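Local coordinates for disulfide bond protein A (Staphylococcus aureus, PDB 3BCI) that probably acts as a thiol:disulfide oxidoreductase of the DsbA family, using a redox-active cysteine pair in a thioredoxin fold to introduce disulfides into other proteins, at residues I62-M73 / K130-K139; K100-K108 / K119-K127. All blocks are in the same frame, centred on the assembly; numbering follows the deposited sequence.

Interaction 1 of 2, residues I62-M73 / K130-K139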
# COMPACT_ATOMS: atom_id res chain seq x y z
N ILE A 62 3.73 -1.09 -11.26
CA ILE A 62 4.44 -2.21 -10.66
C ILE A 62 5.75 -1.76 -10.01
O ILE A 62 6.19 -2.35 -9.02
CB ILE A 62 4.73 -3.31 -11.72
CG1 ILE A 62 5.17 -4.60 -11.03
CG2 ILE A 62 5.81 -2.83 -12.69
CD1 ILE A 62 4.08 -5.25 -10.18
N VAL A 63 6.37 -0.73 -10.57
CA VAL A 63 7.63 -0.23 -10.02
C VAL A 63 7.34 0.40 -8.67
O VAL A 63 8.07 0.18 -7.70
CB VAL A 63 8.28 0.83 -10.95
CG1 VAL A 63 9.59 1.31 -10.34
CG2 VAL A 63 8.54 0.23 -12.33
N GLY A 64 6.26 1.17 -8.60
CA GLY A 64 5.88 1.80 -7.35
C GLY A 64 5.55 0.73 -6.32
O GLY A 64 5.88 0.87 -5.14
N SER A 65 4.91 -0.34 -6.78
CA SER A 65 4.53 -1.44 -5.90
C SER A 65 5.76 -2.13 -5.33
O SER A 65 5.79 -2.48 -4.15
CB SER A 65 3.68 -2.46 -6.64
OG SER A 65 3.28 -3.51 -5.77
N ARG A 66 6.78 -2.33 -6.16
CA ARG A 66 8.02 -2.96 -5.69
C ARG A 66 8.68 -2.12 -4.59
O ARG A 66 9.06 -2.64 -3.54
CB ARG A 66 9.01 -3.12 -6.84
CG ARG A 66 8.59 -4.12 -7.90
CD ARG A 66 9.45 -3.98 -9.15
NE ARG A 66 8.98 -4.83 -10.24
CZ ARG A 66 9.19 -4.57 -11.52
NH1 ARG A 66 9.86 -3.49 -11.88
NH2 ARG A 66 8.72 -5.40 -12.45
N ALA A 67 8.83 -0.82 -4.83
CA ALA A 67 9.45 0.07 -3.85
C ALA A 67 8.64 0.03 -2.56
O ALA A 67 9.21 -0.01 -1.46
CB ALA A 67 9.51 1.50 -4.38
N SER A 68 7.32 0.03 -2.70
CA SER A 68 6.42 -0.01 -1.55
C SER A 68 6.65 -1.28 -0.73
O SER A 68 6.75 -1.23 0.50
CB SER A 68 4.96 0.04 -2.04
OG SER A 68 4.05 0.02 -0.95
N HIS A 69 6.73 -2.42 -1.42
CA HIS A 69 6.96 -3.69 -0.74
C HIS A 69 8.35 -3.77 -0.11
O HIS A 69 8.53 -4.41 0.93
CB HIS A 69 6.75 -4.86 -1.71
CG HIS A 69 5.32 -5.29 -1.82
ND1 HIS A 69 4.67 -5.98 -0.82
CD2 HIS A 69 4.40 -5.08 -2.79
CE1 HIS A 69 3.41 -6.18 -1.17
NE2 HIS A 69 3.22 -5.64 -2.37
N ALA A 70 9.32 -3.11 -0.73
CA ALA A 70 10.68 -3.10 -0.18
C ALA A 70 10.65 -2.34 1.15
O ALA A 70 11.23 -2.78 2.14
CB ALA A 70 11.65 -2.43 -1.17
N VAL A 71 9.97 -1.19 1.16
CA VAL A 71 9.85 -0.40 2.38
C VAL A 71 9.17 -1.20 3.49
O VAL A 71 9.63 -1.21 4.63
CB VAL A 71 9.04 0.90 2.13
CG1 VAL A 71 8.76 1.61 3.46
CG2 VAL A 71 9.81 1.82 1.20
N LEU A 72 8.08 -1.87 3.14
CA LEU A 72 7.34 -2.67 4.10
C LEU A 72 8.19 -3.76 4.76
O LEU A 72 8.17 -3.92 5.98
CB LEU A 72 6.13 -3.32 3.42
CG LEU A 72 5.37 -4.36 4.25
CD1 LEU A 72 4.79 -3.69 5.50
CD2 LEU A 72 4.26 -5.00 3.42
N MET A 73 8.95 -4.50 3.96
CA MET A 73 9.76 -5.58 4.51
C MET A 73 11.01 -5.17 5.27
O MET A 73 11.44 -5.88 6.17
CB MET A 73 10.14 -6.58 3.41
CG MET A 73 10.94 -5.99 2.27
SD MET A 73 11.37 -7.24 1.04
CE MET A 73 9.75 -7.80 0.57
N LYS A 130 12.97 -10.17 -3.25
CA LYS A 130 11.76 -10.43 -2.49
C LYS A 130 10.67 -9.38 -2.74
O LYS A 130 9.50 -9.72 -2.82
CB LYS A 130 12.07 -10.51 -0.99
CG LYS A 130 12.84 -11.78 -0.59
CD LYS A 130 13.14 -11.84 0.90
CE LYS A 130 14.16 -10.79 1.31
NZ LYS A 130 14.49 -10.89 2.76
N SER A 131 11.06 -8.12 -2.89
CA SER A 131 10.05 -7.08 -3.12
C SER A 131 9.51 -7.20 -4.54
O SER A 131 8.36 -6.86 -4.83
CB SER A 131 10.63 -5.68 -2.89
OG SER A 131 11.65 -5.34 -3.82
N TRP A 132 10.36 -7.69 -5.44
CA TRP A 132 9.98 -7.87 -6.83
C TRP A 132 8.90 -8.96 -6.91
O TRP A 132 7.88 -8.79 -7.58
CB TRP A 132 11.22 -8.28 -7.63
CG TRP A 132 11.02 -8.29 -9.10
CD1 TRP A 132 10.29 -9.18 -9.83
CD2 TRP A 132 11.58 -7.37 -10.03
NE1 TRP A 132 10.37 -8.88 -11.17
CE2 TRP A 132 11.16 -7.77 -11.32
CE3 TRP A 132 12.41 -6.24 -9.91
CZ2 TRP A 132 11.53 -7.08 -12.48
CZ3 TRP A 132 12.78 -5.56 -11.06
CH2 TRP A 132 12.35 -5.99 -12.33
N LYS A 133 9.13 -10.06 -6.22
CA LYS A 133 8.18 -11.16 -6.22
C LYS A 133 6.88 -10.77 -5.53
O LYS A 133 5.80 -11.13 -5.99
CB LYS A 133 8.80 -12.38 -5.54
CG LYS A 133 9.90 -12.99 -6.37
CD LYS A 133 10.53 -14.20 -5.70
CE LYS A 133 11.48 -14.88 -6.67
NZ LYS A 133 12.22 -16.01 -6.04
N ALA A 134 7.00 -10.02 -4.44
CA ALA A 134 5.84 -9.57 -3.70
C ALA A 134 4.94 -8.71 -4.58
O ALA A 134 3.72 -8.87 -4.57
CB ALA A 134 6.28 -8.77 -2.46
N ALA A 135 5.53 -7.80 -5.35
CA ALA A 135 4.75 -6.93 -6.21
C ALA A 135 3.98 -7.76 -7.24
O ALA A 135 2.81 -7.50 -7.50
CB ALA A 135 5.66 -5.91 -6.91
N GLU A 136 4.64 -8.77 -7.80
CA GLU A 136 4.00 -9.65 -8.77
C GLU A 136 2.87 -10.45 -8.11
O GLU A 136 1.78 -10.56 -8.66
CB GLU A 136 5.01 -10.63 -9.37
CG GLU A 136 6.03 -10.00 -10.31
CD GLU A 136 5.39 -9.29 -11.49
OE1 GLU A 136 4.38 -9.80 -12.01
OE2 GLU A 136 5.91 -8.22 -11.90
N LYS A 137 3.15 -11.00 -6.94
CA LYS A 137 2.19 -11.81 -6.21
C LYS A 137 0.90 -11.05 -5.91
O LYS A 137 -0.19 -11.62 -5.96
CB LYS A 137 2.80 -12.32 -4.90
CG LYS A 137 1.96 -13.37 -4.19
CD LYS A 137 2.55 -13.75 -2.84
CE LYS A 137 1.74 -14.86 -2.17
NZ LYS A 137 2.24 -15.18 -0.80
N ASP A 138 1.02 -9.75 -5.62
CA ASP A 138 -0.15 -8.93 -5.34
C ASP A 138 -1.18 -9.02 -6.46
O ASP A 138 -2.39 -9.05 -6.22
CB ASP A 138 0.25 -7.46 -5.15
CG ASP A 138 0.49 -7.09 -3.70
OD1 ASP A 138 0.53 -8.00 -2.84
OD2 ASP A 138 0.64 -5.89 -3.43
N LYS A 139 -0.71 -9.07 -7.70
CA LYS A 139 -1.63 -9.14 -8.82
C LYS A 139 -2.35 -10.49 -8.82
O LYS A 139 -3.54 -10.56 -9.14
CB LYS A 139 -0.88 -8.96 -10.14
CG LYS A 139 -0.02 -7.72 -10.16
CD LYS A 139 0.79 -7.65 -11.44
CE LYS A 139 0.01 -6.94 -12.52
NZ LYS A 139 0.51 -7.33 -13.87
O HOH W 1 1.70 -5.09 -7.26
O HOH W 2 7.42 -7.16 -9.83
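The guanidinium of Arg66 lies flat on the six-membered ring of Trp132, the planes 8° apart, in a cation-pi stack with Arg66 CZ 3.5 Å from the centroid of that ring. CG2 of Ile62 lies over the opposite face, toward its rim, so that the charged group has an indole on one side and a methyl on the other. Water 2 sits at its edge, in plane: it accepts from NE of Arg66 and donates to both Trp132 O and OE2 of Glu136. The carboxylate thus reaches the arginine through water; NH2 of Arg66 and OE2 of Glu136 are 4.0 Å apart, too far for a salt bridge. The His69 ring carries the methyl of Ala134 on one face, 3.8 Å from CB to the ring centroid. At its edge NE2 of His69 donates to OD2 of Asp138, 2.8 Å and nearly straight at 165°, in the plane of the imidazole but well above that of the carboxylate. OD2 also accepts from Asn53 N. The acid's charge would probably favour a protonated imidazole. Helix 61-74 belongs to the helical part of this DsbA-type fold, and helix 130-144 leads from it back to the thioredoxin sheet, where Asp138 meets strand 48-53. The axes of segments 62-73 and 130-139 approach to 8.0 Å. Small residues permit this: Ser131 and Ala135 fit as knobs into holes of the partner helix, CB of Ser131 lying 3.5 Å from Arg66 O, while its hydroxyl turns to Asp123. CB of Ala135 packs against CD1 of Ile62 at 3.7 Å. Water 1 joins OG of Ser65 to Ala135 O. At the far end the flexible Met73, bent at chi3 (59°), lays its CE along the backbone of Lys130 and Ser131.

Interaction 2 of 2, residues K100-K108 / K119-K127; sequences KELLDKHIK and KIIKDYKTK
Tyr124 inserts its phenol between Lys100, Leu103, Asp104 and Ile107, a knob into a hole of helix 100-108. OH of Tyr124 donates to OD1 of Asp104 at 2.8 Å, arriving from above the carboxylate plane (45° out of it), and CB of Leu103 comes within 3.5 Å of OH of Tyr124. CD1 of Ile107 lies 3.7 Å from CE2 of Tyr124 and 3.8 Å from CG2 of Ile120, so one branched residue serves both the aromatic and the aliphatic part of this tightly packed inner side. With CG1 anti to the carbonyl carbon and chi2 extended (169°), Ile107 carries CD1 into that junction. Phe82 and Ala70, from helices 79-88 and 61-74, continue the apolar packing around Ile107 and Ile120.

On the outer side the lysine methylenes meet loosely. Lys100 and Lys125 touch CD to CE at 4.1 Å, while their ammonium groups stay 6.2 Å apart, measured NZ to NZ. CE of Lys108 only just meets CD1 of Ile121. The axes of 100-108 and 119-125 stay 10.4 Å apart at 149°, roughly antiparallel, a spacing that long side chains such as Tyr124 and Ile107 span. One short bond marks the border between the two sides: extended beyond CG, Lys125 lays its CG over the centre of its neighbour's phenol ring and carries NZ to OD2 of Asp104, a 2.6 Å salt bridge on the syn lone pair.

Aspartate suits this border because its short carboxylate divides the work, one oxygen for the phenol and the other for the ammonium; the paired lysine and the hydroxyl should together stabilise its negative charge.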
# COMPACT_ATOMS: atom_id res chain seq x y z
N LYS A 100 11.83 5.82 -10.86
CA LYS A 100 12.78 5.42 -9.83
C LYS A 100 13.34 6.66 -9.14
O LYS A 100 13.69 6.61 -7.96
CB LYS A 100 13.90 4.59 -10.44
CG LYS A 100 13.41 3.27 -11.02
CD LYS A 100 14.55 2.42 -11.55
CE LYS A 100 14.02 1.13 -12.15
NZ LYS A 100 15.11 0.33 -12.78
N GLU A 101 13.41 7.76 -9.87
CA GLU A 101 13.91 9.01 -9.32
C GLU A 101 12.97 9.47 -8.21
O GLU A 101 13.41 9.78 -7.10
CB GLU A 101 13.97 10.10 -10.39
CG GLU A 101 14.61 11.40 -9.90
CD GLU A 101 14.39 12.57 -10.84
OE1 GLU A 101 14.21 12.35 -12.05
OE2 GLU A 101 14.41 13.73 -10.36
N LEU A 102 11.67 9.51 -8.51
CA LEU A 102 10.69 9.94 -7.52
C LEU A 102 10.60 8.95 -6.36
O LEU A 102 10.51 9.36 -5.20
CB LEU A 102 9.31 10.10 -8.17
CG LEU A 102 8.17 10.52 -7.24
CD1 LEU A 102 7.12 11.30 -8.01
CD2 LEU A 102 7.55 9.28 -6.59
N LEU A 103 10.62 7.66 -6.67
CA LEU A 103 10.55 6.66 -5.61
C LEU A 103 11.77 6.73 -4.69
O LEU A 103 11.64 6.68 -3.47
CB LEU A 103 10.39 5.26 -6.22
CG LEU A 103 9.01 5.08 -6.87
CD1 LEU A 103 9.00 3.82 -7.72
CD2 LEU A 103 7.94 5.01 -5.79
N ASP A 104 12.97 6.87 -5.26
CA ASP A 104 14.16 6.96 -4.43
C ASP A 104 14.03 8.20 -3.54
O ASP A 104 14.37 8.17 -2.35
CB ASP A 104 15.43 7.06 -5.29
CG ASP A 104 15.78 5.75 -5.97
OD1 ASP A 104 15.10 4.74 -5.71
OD2 ASP A 104 16.73 5.73 -6.78
N LYS A 105 13.52 9.28 -4.12
CA LYS A 105 13.33 10.52 -3.37
C LYS A 105 12.40 10.28 -2.19
O LYS A 105 12.63 10.75 -1.08
CB LYS A 105 12.75 11.59 -4.29
CG LYS A 105 12.42 12.91 -3.60
CD LYS A 105 12.04 13.99 -4.61
CE LYS A 105 10.72 13.68 -5.31
NZ LYS A 105 9.56 13.83 -4.40
N HIS A 106 11.33 9.53 -2.43
CA HIS A 106 10.38 9.25 -1.35
C HIS A 106 10.98 8.33 -0.29
O HIS A 106 10.72 8.50 0.91
CB HIS A 106 9.10 8.66 -1.94
CG HIS A 106 8.16 9.70 -2.46
ND1 HIS A 106 6.88 9.86 -1.97
CD2 HIS A 106 8.34 10.68 -3.39
CE1 HIS A 106 6.31 10.89 -2.57
NE2 HIS A 106 7.17 11.40 -3.43
N ILE A 107 11.79 7.37 -0.71
CA ILE A 107 12.42 6.47 0.25
C ILE A 107 13.36 7.27 1.15
O ILE A 107 13.40 7.07 2.37
CB ILE A 107 13.20 5.35 -0.48
CG1 ILE A 107 12.22 4.45 -1.24
CG2 ILE A 107 14.00 4.52 0.54
CD1 ILE A 107 12.88 3.47 -2.20
N LYS A 108 14.11 8.20 0.56
CA LYS A 108 15.03 9.01 1.34
C LYS A 108 14.29 9.96 2.28
O LYS A 108 14.82 10.35 3.32
CB LYS A 108 15.97 9.80 0.41
CG LYS A 108 16.90 8.91 -0.40
CD LYS A 108 17.83 9.71 -1.30
CE LYS A 108 18.78 8.80 -2.06
NZ LYS A 108 19.66 9.58 -2.97
N LYS A 119 19.60 -0.46 1.14
CA LYS A 119 19.09 -1.82 1.02
C LYS A 119 17.72 -1.86 0.33
O LYS A 119 17.46 -2.72 -0.52
CB LYS A 119 19.00 -2.45 2.41
CG LYS A 119 18.46 -3.87 2.44
CD LYS A 119 18.56 -4.45 3.85
CE LYS A 119 17.82 -3.58 4.87
NZ LYS A 119 17.99 -4.08 6.26
N ILE A 120 16.85 -0.93 0.70
CA ILE A 120 15.51 -0.85 0.12
C ILE A 120 15.57 -0.46 -1.36
O ILE A 120 14.92 -1.08 -2.20
CB ILE A 120 14.66 0.20 0.87
CG1 ILE A 120 14.34 -0.32 2.28
CG2 ILE A 120 13.39 0.53 0.08
CD1 ILE A 120 13.72 0.72 3.20
N ILE A 121 16.37 0.57 -1.65
CA ILE A 121 16.53 1.08 -3.01
C ILE A 121 17.08 0.01 -3.96
O ILE A 121 16.61 -0.13 -5.08
CB ILE A 121 17.46 2.32 -3.00
CG1 ILE A 121 16.77 3.47 -2.25
CG2 ILE A 121 17.80 2.76 -4.40
CD1 ILE A 121 17.59 4.75 -2.16
N LYS A 122 18.06 -0.76 -3.49
CA LYS A 122 18.63 -1.80 -4.33
C LYS A 122 17.67 -2.99 -4.49
O LYS A 122 17.58 -3.59 -5.56
CB LYS A 122 19.96 -2.27 -3.74
CG LYS A 122 20.72 -3.30 -4.59
CD LYS A 122 20.35 -4.72 -4.22
CE LYS A 122 21.24 -5.72 -4.93
NZ LYS A 122 20.95 -7.12 -4.53
N ASP A 123 16.95 -3.33 -3.43
CA ASP A 123 16.04 -4.47 -3.48
C ASP A 123 14.89 -4.32 -4.50
O ASP A 123 14.65 -5.24 -5.27
CB ASP A 123 15.47 -4.75 -2.09
CG ASP A 123 14.81 -6.13 -1.99
OD1 ASP A 123 13.68 -6.30 -2.49
OD2 ASP A 123 15.43 -7.04 -1.41
N TYR A 124 14.21 -3.18 -4.50
CA TYR A 124 13.10 -3.00 -5.43
C TYR A 124 13.52 -2.86 -6.89
O TYR A 124 12.68 -2.97 -7.79
CB TYR A 124 12.21 -1.82 -5.00
CG TYR A 124 12.52 -0.46 -5.61
CD1 TYR A 124 11.97 -0.09 -6.84
CD2 TYR A 124 13.31 0.47 -4.94
CE1 TYR A 124 12.20 1.18 -7.38
CE2 TYR A 124 13.54 1.75 -5.46
CZ TYR A 124 12.98 2.10 -6.68
OH TYR A 124 13.21 3.35 -7.20
N LYS A 125 14.81 -2.64 -7.13
CA LYS A 125 15.31 -2.50 -8.49
C LYS A 125 15.97 -3.79 -8.99
O LYS A 125 16.38 -3.87 -10.15
CB LYS A 125 16.33 -1.37 -8.57
CG LYS A 125 15.80 -0.01 -8.14
CD LYS A 125 16.88 1.06 -8.27
CE LYS A 125 16.36 2.42 -7.84
NZ LYS A 125 17.40 3.47 -7.94
N THR A 126 16.08 -4.79 -8.13
CA THR A 126 16.71 -6.05 -8.50
C THR A 126 15.71 -7.11 -8.93
O THR A 126 14.85 -7.53 -8.15
CB THR A 126 17.55 -6.60 -7.33
OG1 THR A 126 18.51 -5.62 -6.93
CG2 THR A 126 18.28 -7.87 -7.75
N LYS A 127 15.82 -7.57 -10.17
CA LYS A 127 14.91 -8.58 -10.68
C LYS A 127 14.85 -9.80 -9.77
O LYS A 127 15.87 -10.30 -9.31
CB LYS A 127 15.31 -9.00 -12.09
CG LYS A 127 14.56 -10.24 -12.57
CD LYS A 127 14.15 -10.13 -14.02
CE LYS A 127 13.37 -11.36 -14.46
NZ LYS A 127 12.82 -11.19 -15.83

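Interactions 1 and 2 lie about 11 Å apart, centre to centre, on the same side of the chain's centre. They touch directly, because helix 114-125 is followed, after a short turn, by helix 130-144: OG of Ser131 approaches OD1 of Asp123 to 2.6 Å, probably a hydrogen bond, and CE3 of Trp132 packs on Thr126 O at 3.3 Å. Helix 61-74 also serves both, since Val63 and Ala67, pointing away from helix 130-144, meet Tyr124 and Leu103. The two contacts therefore share one packed cluster of helices. The redox-active pair Cys23 and Cys26 takes part in neither contact; Tyr21, two residues before Cys23, hydrogen-bonds through its OH to OG of Ser68 on helix 61-74.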